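PDB 7B7P: type IV pilus biogenesis protein PilB from Streptococcus sanguinis, which is a minor type IV pilin that joins a pilin module to a von Willebrand factor A-like module and has a direct role in adhesion. Local coordinates for residues S32-F41 / K139-A150; V255-R263 / L281-L291. One frame throughout, in Å; residues are numbered along the deposited sequence.

How the contacts relate
Contact 1 and contact 2 sit on opposite sides of the chain's centre, their own centres about 42 Å apart and their nearest atoms about 26 Å, so neither touches the other and they share no strand or helix. Both are largely buried, although contact 1 ends in a solvent-exposed lysine-rich loop. In contact 1, residues 32-41 and 139-150 are joined by strand pairing, with a single aspartate fixing the turn beyond it. Contact 2, between 255-263 and 281-291, lies in the von Willebrand factor A-like module, where a loop and helix start meet a strand end beside a magnesium site. There, one asparagine, through side-chain amide and backbone N, replaces the strand pairing of contact 1.

Contact 1: residues S32-F41 / K139-A150; sequences SIFILDDSKF and KVAKGKKGIAIA
Phe-34 and Ala-150 exchange two backbone hydrogen bonds, Phe-34 N to Ala-150 O at 2.8 Å and Ala-150 N to Phe-34 O at 2.9 Å. Leu-36 N continues the pairing to Ala-148 O, while Leu-36 O faces both Ile-147 and Ala-148, a classic beta bulge. On the other edge of strand 32-36, Lys-139 N donates to Ile-35 O.

Among apolar groups, Leu-36 places CD1 3.7 Å from Ala-150 CB and CD2 alongside Lys-139 CB. Phe-41 CD2 lies 3.5 Å from Ala-148 CB, where a small residue admits the ring. From the opposite face, Ile-35 CG2 meets Val-140 CG2 at 3.7 Å.

Asp-37 fixes the turn. With CG held between its backbone N and carbonyl carbon (chi1 63°), it accepts from Ala-141 N through OD2, at 2.9 Å, and from Ser-39 N through OD1, an Asx turn. One bond on each oxygen limits rotation of the carboxylate.

The like-charged Lys-40 NZ and Lys-139 NZ stand 4.0 Å apart, a closeness their shared acceptor, Pro-426 O, probably makes tolerable.

The whole is an antiparallel strand pair inside a mixed sheet, 148-152 beside 32-36, with 136-139 parallel on its far side.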
loop_
_atom_site.group_PDB
_atom_site.type_symbol
_atom_site.label_atom_id
_atom_site.label_comp_id
_atom_site.label_asym_id
_atom_site.label_seq_id
_atom_site.Cartn_x
_atom_site.Cartn_y
_atom_site.Cartn_z
ATOM N N SER A 32 7.330 18.567 -2.491
ATOM C CA SER A 32 6.828 17.371 -3.159
ATOM C C SER A 32 6.585 17.703 -4.626
ATOM O O SER A 32 6.153 18.809 -4.956
ATOM C CB SER A 32 5.539 16.841 -2.513
ATOM O OG SER A 32 4.480 17.766 -2.659
ATOM N N ILE A 33 6.878 16.748 -5.499
ATOM C CA ILE A 33 6.841 16.945 -6.942
ATOM C C ILE A 33 6.038 15.816 -7.555
ATOM O O ILE A 33 6.263 14.647 -7.227
ATOM C CB ILE A 33 8.251 16.951 -7.580
ATOM C CG1 ILE A 33 9.133 18.035 -6.984
ATOM C CG2 ILE A 33 8.141 17.109 -9.100
ATOM C CD1 ILE A 33 8.885 19.363 -7.599
ATOM N N PHE A 34 5.149 16.162 -8.480
ATOM C CA PHE A 34 4.455 15.193 -9.316
ATOM C C PHE A 34 4.725 15.550 -10.767
ATOM O O PHE A 34 4.458 16.680 -11.184
ATOM C CB PHE A 34 2.942 15.191 -9.037
ATOM C CG PHE A 34 2.571 14.569 -7.717
ATOM C CD1 PHE A 34 2.661 15.301 -6.544
ATOM C CD2 PHE A 34 2.142 13.249 -7.648
ATOM C CE1 PHE A 34 2.334 14.730 -5.322
ATOM C CE2 PHE A 34 1.809 12.670 -6.429
ATOM C CZ PHE A 34 1.905 13.411 -5.269
ATOM N N ILE A 35 5.247 14.597 -11.535
ATOM C CA ILE A 35 5.314 14.754 -12.984
ATOM C C ILE A 35 3.979 14.320 -13.580
ATOM O O ILE A 35 3.458 13.245 -13.255
ATOM C CB ILE A 35 6.479 13.944 -13.573
ATOM C CG1 ILE A 35 7.809 14.408 -12.984
ATOM C CG2 ILE A 35 6.535 14.117 -15.074
ATOM C CD1 ILE A 35 8.993 14.029 -13.847
ATOM N N LEU A 36 3.426 15.151 -14.464
ATOM C CA LEU A 36 2.094 14.938 -15.018
ATOM C C LEU A 36 2.142 14.806 -16.535
ATOM O O LEU A 36 2.914 15.497 -17.202
ATOM C CB LEU A 36 1.173 16.093 -14.643
ATOM C CG LEU A 36 1.236 16.505 -13.174
ATOM C CD1 LEU A 36 0.265 17.639 -12.943
ATOM C CD2 LEU A 36 0.917 15.334 -12.253
ATOM N N ASP A 37 1.291 13.930 -17.080
ATOM C CA ASP A 37 1.060 13.900 -18.518
ATOM C C ASP A 37 -0.090 14.845 -18.879
ATOM O O ASP A 37 -0.708 15.475 -18.014
ATOM C CB ASP A 37 0.808 12.467 -19.007
ATOM C CG ASP A 37 -0.448 11.825 -18.405
ATOM O OD1 ASP A 37 -1.534 12.443 -18.431
ATOM O OD2 ASP A 37 -0.350 10.675 -17.923
ATOM N N ASP A 38 -0.391 14.951 -20.177
ATOM C CA ASP A 38 -1.419 15.912 -20.619
ATOM C C ASP A 38 -2.881 15.515 -20.213
ATOM O O ASP A 38 -3.815 16.152 -20.708
ATOM C CB ASP A 38 -1.330 16.126 -22.135
ATOM C CG ASP A 38 -1.711 14.881 -22.941
ATOM O OD1 ASP A 38 -1.998 13.817 -22.338
ATOM O OD2 ASP A 38 -1.715 14.976 -24.192
ATOM N N SER A 39 -3.133 14.510 -19.372
ATOM C CA SER A 39 -4.485 14.297 -18.872
ATOM C C SER A 39 -4.790 15.197 -17.676
ATOM O O SER A 39 -5.943 15.607 -17.494
ATOM C CB SER A 39 -4.685 12.822 -18.512
ATOM O OG SER A 39 -4.518 12.595 -17.124
ATOM N N LYS A 40 -3.779 15.534 -16.866
ATOM C CA LYS A 40 -3.953 16.443 -15.739
ATOM C C LYS A 40 -3.283 17.799 -15.960
ATOM O O LYS A 40 -3.075 18.536 -14.994
ATOM C CB LYS A 40 -3.438 15.812 -14.443
ATOM C CG LYS A 40 -4.138 14.523 -14.051
ATOM C CD LYS A 40 -4.110 14.295 -12.544
ATOM C CE LYS A 40 -5.438 13.703 -12.066
ATOM N NZ LYS A 40 -5.474 13.467 -10.590
ATOM N N PHE A 41 -2.936 18.141 -17.203
ATOM C CA PHE A 41 -2.500 19.498 -17.530
ATOM C C PHE A 41 -2.653 19.721 -19.029
ATOM O O PHE A 41 -2.140 18.934 -19.829
ATOM C CB PHE A 41 -1.048 19.747 -17.095
ATOM C CG PHE A 41 -0.601 21.168 -17.276
ATOM C CD1 PHE A 41 -0.892 22.125 -16.321
ATOM C CD2 PHE A 41 0.099 21.547 -18.407
ATOM C CE1 PHE A 41 -0.489 23.434 -16.491
ATOM C CE2 PHE A 41 0.507 22.850 -18.585
ATOM C CZ PHE A 41 0.215 23.795 -17.624
ATOM N N LYS A 139 2.864 10.698 -12.403
ATOM C CA LYS A 139 1.497 10.394 -12.793
ATOM C C LYS A 139 1.386 10.320 -14.307
ATOM O O LYS A 139 0.375 10.708 -14.886
ATOM C CB LYS A 139 0.530 11.430 -12.226
ATOM C CG LYS A 139 0.323 11.271 -10.742
ATOM C CD LYS A 139 -0.888 12.037 -10.236
ATOM C CE LYS A 139 -1.407 11.415 -8.950
ATOM N NZ LYS A 139 -2.407 12.267 -8.271
ATOM N N VAL A 140 2.445 9.848 -14.959
ATOM C CA VAL A 140 2.482 9.716 -16.409
ATOM C C VAL A 140 2.092 8.279 -16.735
ATOM O O VAL A 140 2.882 7.346 -16.565
ATOM C CB VAL A 140 3.853 10.086 -16.982
ATOM C CG1 VAL A 140 3.778 10.197 -18.505
ATOM C CG2 VAL A 140 4.333 11.395 -16.380
ATOM N N ALA A 141 0.851 8.103 -17.184
ATOM C CA ALA A 141 0.366 6.798 -17.599
ATOM C C ALA A 141 0.922 6.452 -18.981
ATOM O O ALA A 141 1.647 7.240 -19.605
ATOM C CB ALA A 141 -1.165 6.777 -17.611
ATOM N N LYS A 142 0.598 5.242 -19.446
ATOM C CA LYS A 142 0.863 4.854 -20.831
ATOM C C LYS A 142 2.349 4.820 -21.157
ATOM O O LYS A 142 3.190 4.475 -20.318
ATOM C CB LYS A 142 0.208 5.842 -21.802
ATOM C CG LYS A 142 -0.825 5.315 -22.773
ATOM C CD LYS A 142 -1.895 4.496 -22.099
ATOM C CE LYS A 142 -3.179 4.589 -22.893
ATOM N NZ LYS A 142 -4.222 3.709 -22.324
ATOM N N GLY A 143 2.651 5.163 -22.409
ATOM C CA GLY A 143 3.951 5.637 -22.826
ATOM C C GLY A 143 3.787 7.101 -23.179
ATOM O O GLY A 143 4.306 7.568 -24.199
ATOM N N LYS A 144 3.025 7.824 -22.353
ATOM C CA LYS A 144 2.849 9.263 -22.512
ATOM C C LYS A 144 4.129 10.006 -22.131
ATOM O O LYS A 144 4.989 9.495 -21.405
ATOM C CB LYS A 144 1.698 9.777 -21.646
ATOM C CG LYS A 144 0.351 9.142 -21.894
ATOM C CD LYS A 144 -0.482 9.955 -22.867
ATOM C CE LYS A 144 -1.714 10.520 -22.187
ATOM N NZ LYS A 144 -2.299 11.627 -22.984
ATOM N N LYS A 145 4.224 11.250 -22.607
ATOM C CA LYS A 145 5.440 12.048 -22.498
ATOM C C LYS A 145 5.652 12.654 -21.112
ATOM O O LYS A 145 6.751 12.553 -20.556
ATOM C CB LYS A 145 5.429 13.166 -23.544
ATOM C CG LYS A 145 6.803 13.492 -24.091
ATOM C CD LYS A 145 6.785 14.806 -24.870
ATOM C CE LYS A 145 7.665 14.741 -26.118
ATOM N NZ LYS A 145 7.081 13.868 -27.181
ATOM N N GLY A 146 4.655 13.320 -20.543
ATOM C CA GLY A 146 4.914 13.977 -19.271
ATOM C C GLY A 146 5.476 15.376 -19.443
ATOM O O GLY A 146 6.693 15.580 -19.479
ATOM N N ILE A 147 4.578 16.351 -19.528
ATOM C CA ILE A 147 4.867 17.646 -20.116
ATOM C C ILE A 147 4.630 18.776 -19.125
ATOM O O ILE A 147 4.485 19.923 -19.519
ATOM C CB ILE A 147 4.039 17.845 -21.399
ATOM C CG1 ILE A 147 2.613 17.317 -21.209
ATOM C CG2 ILE A 147 4.695 17.132 -22.559
ATOM C CD1 ILE A 147 1.684 18.280 -20.516
ATOM N N ALA A 148 4.573 18.453 -17.839
ATOM C CA ALA A 148 4.178 19.429 -16.837
ATOM C C ALA A 148 4.495 18.868 -15.463
ATOM O O ALA A 148 4.715 17.666 -15.301
ATOM C CB ALA A 148 2.693 19.770 -16.946
ATOM N N ILE A 149 4.504 19.754 -14.476
ATOM C CA ILE A 149 4.830 19.418 -13.099
ATOM C C ILE A 149 3.809 20.083 -12.186
ATOM O O ILE A 149 3.307 21.174 -12.476
ATOM C CB ILE A 149 6.277 19.863 -12.708
ATOM C CG1 ILE A 149 7.329 18.801 -13.053
ATOM C CG2 ILE A 149 6.377 20.241 -11.250
ATOM C CD1 ILE A 149 8.767 19.332 -13.042
ATOM N N ALA A 150 3.500 19.411 -11.079
ATOM C CA ALA A 150 2.727 19.979 -9.986
ATOM C C ALA A 150 3.531 19.844 -8.704
ATOM O O ALA A 150 4.178 18.817 -8.480
ATOM C CB ALA A 150 1.383 19.279 -9.846
#

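Contact 2: residues V255-R263 / L281-L291; sequences VTNPGDGLR and LLTDGIPNAYL
Thr-256 and Asn-288 join two loops of the metal ion-dependent adhesion site (MIDAS) of a von Willebrand factor A-like domain. The side chain of Thr-256 lies about 3 Å from a bound magnesium ion, and the nearby Asp-284 and Ser-173 are magnesium-binding residues. This is consistent with Thr-256 being the threonine of the MIDAS motif.

The loops are clasped by two hydrogen bonds that close a ring. Thr-256 N donates to Asn-288 OD1 at 2.8 Å, in the plane of the side-chain amide, and Asn-288 N returns a nearly straight bond to Thr-256 O at 3.1 Å. With CG between its backbone N and carbonyl carbon (chi1 62°), Asn-288 folds its amide back, so that OD1 reaches Thr-256 N beside the bond made by its own backbone N. A water bonded to Thr-256 OG1 also accepts a weak bond from Asn-288 ND2. The methyl of Thr-256 turns toward strand 276-283, with CG2 3.6 Å from Thr-283 OG1, a hydroxyl that is itself bonded to Asp-169.

Where helix 258-270 starts, Asn-257 is the N-cap: its OD1 accepts from Asp-260 N, which approaches from above the amide plane. Pro-258, suited to a first helical turn, sets CG 4.1 Å from Pro-287 CB, the two side chains crossing at about a right angle. Val-255 CG2 rests 3.8 Å from Ala-289 CB. Farther along, Leu-291 CD1 packs 3.4 Å from Asp-260 OD2. Arg-263 grips Asp-260 side-on, NE and NH2 both reaching OD1, and its NH1 binds Ser-322 O.

With its backbone N and O both engaged by Asn-288, Thr-256 has little freedom to shift, so this second-shell asparagine probably helps hold the threonine in place beside the magnesium ion.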
loop_
_atom_site.group_PDB
_atom_site.type_symbol
_atom_site.label_atom_id
_atom_site.label_comp_id
_atom_site.label_asym_id
_atom_site.label_seq_id
_atom_site.Cartn_x
_atom_site.Cartn_y
_atom_site.Cartn_z
ATOM N N VAL A 255 -5.589 -24.347 14.978
ATOM C CA VAL A 255 -5.198 -24.551 13.583
ATOM C C VAL A 255 -5.239 -23.213 12.838
ATOM O O VAL A 255 -5.162 -22.151 13.454
ATOM C CB VAL A 255 -6.101 -25.609 12.921
ATOM C CG1 VAL A 255 -5.721 -26.995 13.417
ATOM C CG2 VAL A 255 -7.579 -25.310 13.211
ATOM N N THR A 256 -5.350 -23.237 11.509
ATOM C CA THR A 256 -5.138 -22.040 10.695
ATOM C C THR A 256 -6.367 -21.783 9.826
ATOM O O THR A 256 -6.586 -22.476 8.829
ATOM C CB THR A 256 -3.861 -22.200 9.850
ATOM O OG1 THR A 256 -2.765 -22.540 10.714
ATOM C CG2 THR A 256 -3.519 -20.905 9.084
ATOM N N ASN A 257 -7.151 -20.767 10.188
ATOM C CA ASN A 257 -8.420 -20.434 9.537
ATOM C C ASN A 257 -8.311 -18.991 9.056
ATOM O O ASN A 257 -8.913 -18.078 9.638
ATOM C CB ASN A 257 -9.598 -20.621 10.497
ATOM C CG ASN A 257 -10.978 -20.500 9.812
ATOM O OD1 ASN A 257 -11.085 -19.986 8.700
ATOM N ND2 ASN A 257 -12.036 -20.981 10.489
ATOM N N PRO A 258 -7.528 -18.745 8.007
ATOM C CA PRO A 258 -7.314 -17.357 7.570
ATOM C C PRO A 258 -8.582 -16.668 7.080
ATOM O O PRO A 258 -8.738 -15.451 7.270
ATOM C CB PRO A 258 -6.263 -17.503 6.451
ATOM C CG PRO A 258 -6.471 -18.882 5.913
ATOM C CD PRO A 258 -6.910 -19.727 7.088
ATOM N N GLY A 259 -9.502 -17.405 6.460
ATOM C CA GLY A 259 -10.768 -16.798 6.074
ATOM C C GLY A 259 -11.474 -16.113 7.232
ATOM O O GLY A 259 -11.949 -14.976 7.103
ATOM N N ASP A 260 -11.548 -16.782 8.397
ATOM C CA ASP A 260 -12.254 -16.149 9.511
ATOM C C ASP A 260 -11.486 -14.929 10.011
ATOM O O ASP A 260 -12.089 -13.892 10.320
ATOM C CB ASP A 260 -12.526 -17.147 10.647
ATOM C CG ASP A 260 -13.703 -16.709 11.559
ATOM O OD1 ASP A 260 -14.571 -15.928 11.125
ATOM O OD2 ASP A 260 -13.746 -17.114 12.740
ATOM N N GLY A 261 -10.153 -15.018 10.071
ATOM C CA GLY A 261 -9.383 -13.856 10.461
ATOM C C GLY A 261 -9.629 -12.688 9.529
ATOM O O GLY A 261 -9.801 -11.544 9.973
ATOM N N LEU A 262 -9.666 -12.972 8.219
ATOM C CA LEU A 262 -9.877 -11.937 7.219
ATOM C C LEU A 262 -11.271 -11.344 7.338
ATOM O O LEU A 262 -11.467 -10.142 7.097
ATOM C CB LEU A 262 -9.649 -12.516 5.816
ATOM C CG LEU A 262 -9.723 -11.482 4.679
ATOM C CD1 LEU A 262 -8.538 -10.495 4.738
ATOM C CD2 LEU A 262 -9.787 -12.157 3.324
ATOM N N ARG A 263 -12.252 -12.176 7.700
ATOM C CA ARG A 263 -13.608 -11.680 7.897
ATOM C C ARG A 263 -13.645 -10.650 9.013
ATOM O O ARG A 263 -14.198 -9.556 8.847
ATOM C CB ARG A 263 -14.565 -12.845 8.192
ATOM C CG ARG A 263 -16.005 -12.396 8.485
ATOM C CD ARG A 263 -16.965 -13.588 8.469
ATOM N NE ARG A 263 -16.729 -14.548 9.559
ATOM C CZ ARG A 263 -17.716 -15.107 10.263
ATOM N NH1 ARG A 263 -18.980 -14.786 9.989
ATOM N NH2 ARG A 263 -17.454 -15.977 11.230
ATOM N N LEU A 281 -2.052 -9.341 6.788
ATOM C CA LEU A 281 -2.369 -10.678 7.246
ATOM C C LEU A 281 -1.076 -11.465 7.333
ATOM O O LEU A 281 -0.339 -11.546 6.355
ATOM C CB LEU A 281 -3.351 -11.351 6.287
ATOM C CG LEU A 281 -3.945 -12.644 6.836
ATOM C CD1 LEU A 281 -5.343 -12.830 6.286
ATOM C CD2 LEU A 281 -3.075 -13.806 6.451
ATOM N N LEU A 282 -0.819 -12.059 8.491
ATOM C CA LEU A 282 0.385 -12.840 8.724
ATOM C C LEU A 282 -0.014 -14.274 9.021
ATOM O O LEU A 282 -0.833 -14.508 9.903
ATOM C CB LEU A 282 1.201 -12.262 9.889
ATOM C CG LEU A 282 2.543 -12.974 10.025
ATOM C CD1 LEU A 282 3.682 -11.977 10.340
ATOM C CD2 LEU A 282 2.462 -14.065 11.075
ATOM N N THR A 283 0.575 -15.230 8.310
ATOM C CA THR A 283 0.294 -16.630 8.571
ATOM C C THR A 283 1.577 -17.438 8.447
ATOM O O THR A 283 2.492 -17.071 7.702
ATOM C CB THR A 283 -0.818 -17.183 7.629
ATOM O OG1 THR A 283 -1.106 -18.545 7.963
ATOM C CG2 THR A 283 -0.426 -17.095 6.179
ATOM N N ASP A 284 1.636 -18.539 9.204
ATOM C CA ASP A 284 2.817 -19.388 9.284
ATOM C C ASP A 284 2.524 -20.835 8.902
ATOM O O ASP A 284 3.325 -21.723 9.207
ATOM C CB ASP A 284 3.415 -19.336 10.696
ATOM C CG ASP A 284 2.719 -20.305 11.676
ATOM O OD1 ASP A 284 1.493 -20.507 11.544
ATOM O OD2 ASP A 284 3.395 -20.862 12.578
ATOM N N GLY A 285 1.396 -21.104 8.251
ATOM C CA GLY A 285 1.041 -22.492 8.018
ATOM C C GLY A 285 0.086 -22.656 6.856
ATOM O O GLY A 285 -0.517 -21.702 6.358
ATOM N N ILE A 286 -0.038 -23.899 6.428
ATOM C CA ILE A 286 -0.981 -24.217 5.362
ATOM C C ILE A 286 -2.406 -23.998 5.864
ATOM O O ILE A 286 -2.763 -24.492 6.955
ATOM C CB ILE A 286 -0.794 -25.649 4.906
ATOM C CG1 ILE A 286 0.664 -25.941 4.535
ATOM C CG2 ILE A 286 -1.771 -25.950 3.765
ATOM C CD1 ILE A 286 0.913 -27.465 4.493
ATOM N N PRO A 287 -3.246 -23.293 5.117
ATOM C CA PRO A 287 -4.670 -23.206 5.469
ATOM C C PRO A 287 -5.288 -24.584 5.659
ATOM O O PRO A 287 -5.151 -25.473 4.819
ATOM C CB PRO A 287 -5.282 -22.479 4.266
ATOM C CG PRO A 287 -4.164 -21.688 3.696
ATOM C CD PRO A 287 -2.930 -22.543 3.889
ATOM N N ASN A 288 -5.963 -24.771 6.790
ATOM C CA ASN A 288 -6.511 -26.096 7.060
ATOM C C ASN A 288 -7.802 -26.029 7.864
ATOM O O ASN A 288 -8.137 -27.009 8.537
ATOM C CB ASN A 288 -5.487 -26.991 7.838
ATOM C CG ASN A 288 -5.123 -26.410 9.198
ATOM O OD1 ASN A 288 -5.497 -25.273 9.545
ATOM N ND2 ASN A 288 -4.430 -27.199 9.993
ATOM N N ALA A 289 -8.502 -24.894 7.861
ATOM C CA ALA A 289 -9.740 -24.767 8.612
ATOM C C ALA A 289 -10.631 -23.726 7.941
ATOM O O ALA A 289 -10.148 -22.803 7.276
ATOM C CB ALA A 289 -9.453 -24.402 10.082
ATOM N N TYR A 290 -11.939 -23.877 8.131
ATOM C CA TYR A 290 -12.931 -22.943 7.597
ATOM C C TYR A 290 -14.195 -23.103 8.426
ATOM O O TYR A 290 -14.359 -24.093 9.143
ATOM C CB TYR A 290 -13.197 -23.180 6.093
ATOM C CG TYR A 290 -13.602 -24.631 5.767
ATOM C CD1 TYR A 290 -12.642 -25.612 5.524
ATOM C CD2 TYR A 290 -14.944 -25.010 5.726
ATOM C CE1 TYR A 290 -13.010 -26.927 5.250
ATOM C CE2 TYR A 290 -15.315 -26.298 5.455
ATOM C CZ TYR A 290 -14.358 -27.262 5.228
ATOM O OH TYR A 290 -14.745 -28.563 4.965
ATOM N N LEU A 291 -15.068 -22.098 8.367
ATOM C CA LEU A 291 -16.365 -22.152 9.033
ATOM C C LEU A 291 -17.473 -22.292 8.001
ATOM O O LEU A 291 -17.403 -21.689 6.929
ATOM C CB LEU A 291 -16.609 -20.908 9.886
ATOM C CG LEU A 291 -15.668 -20.856 11.085
ATOM C CD1 LEU A 291 -15.871 -19.607 11.916
ATOM C CD2 LEU A 291 -15.868 -22.091 11.914
HETATM O O HOH W 1 -2.215 -25.377 11.842
#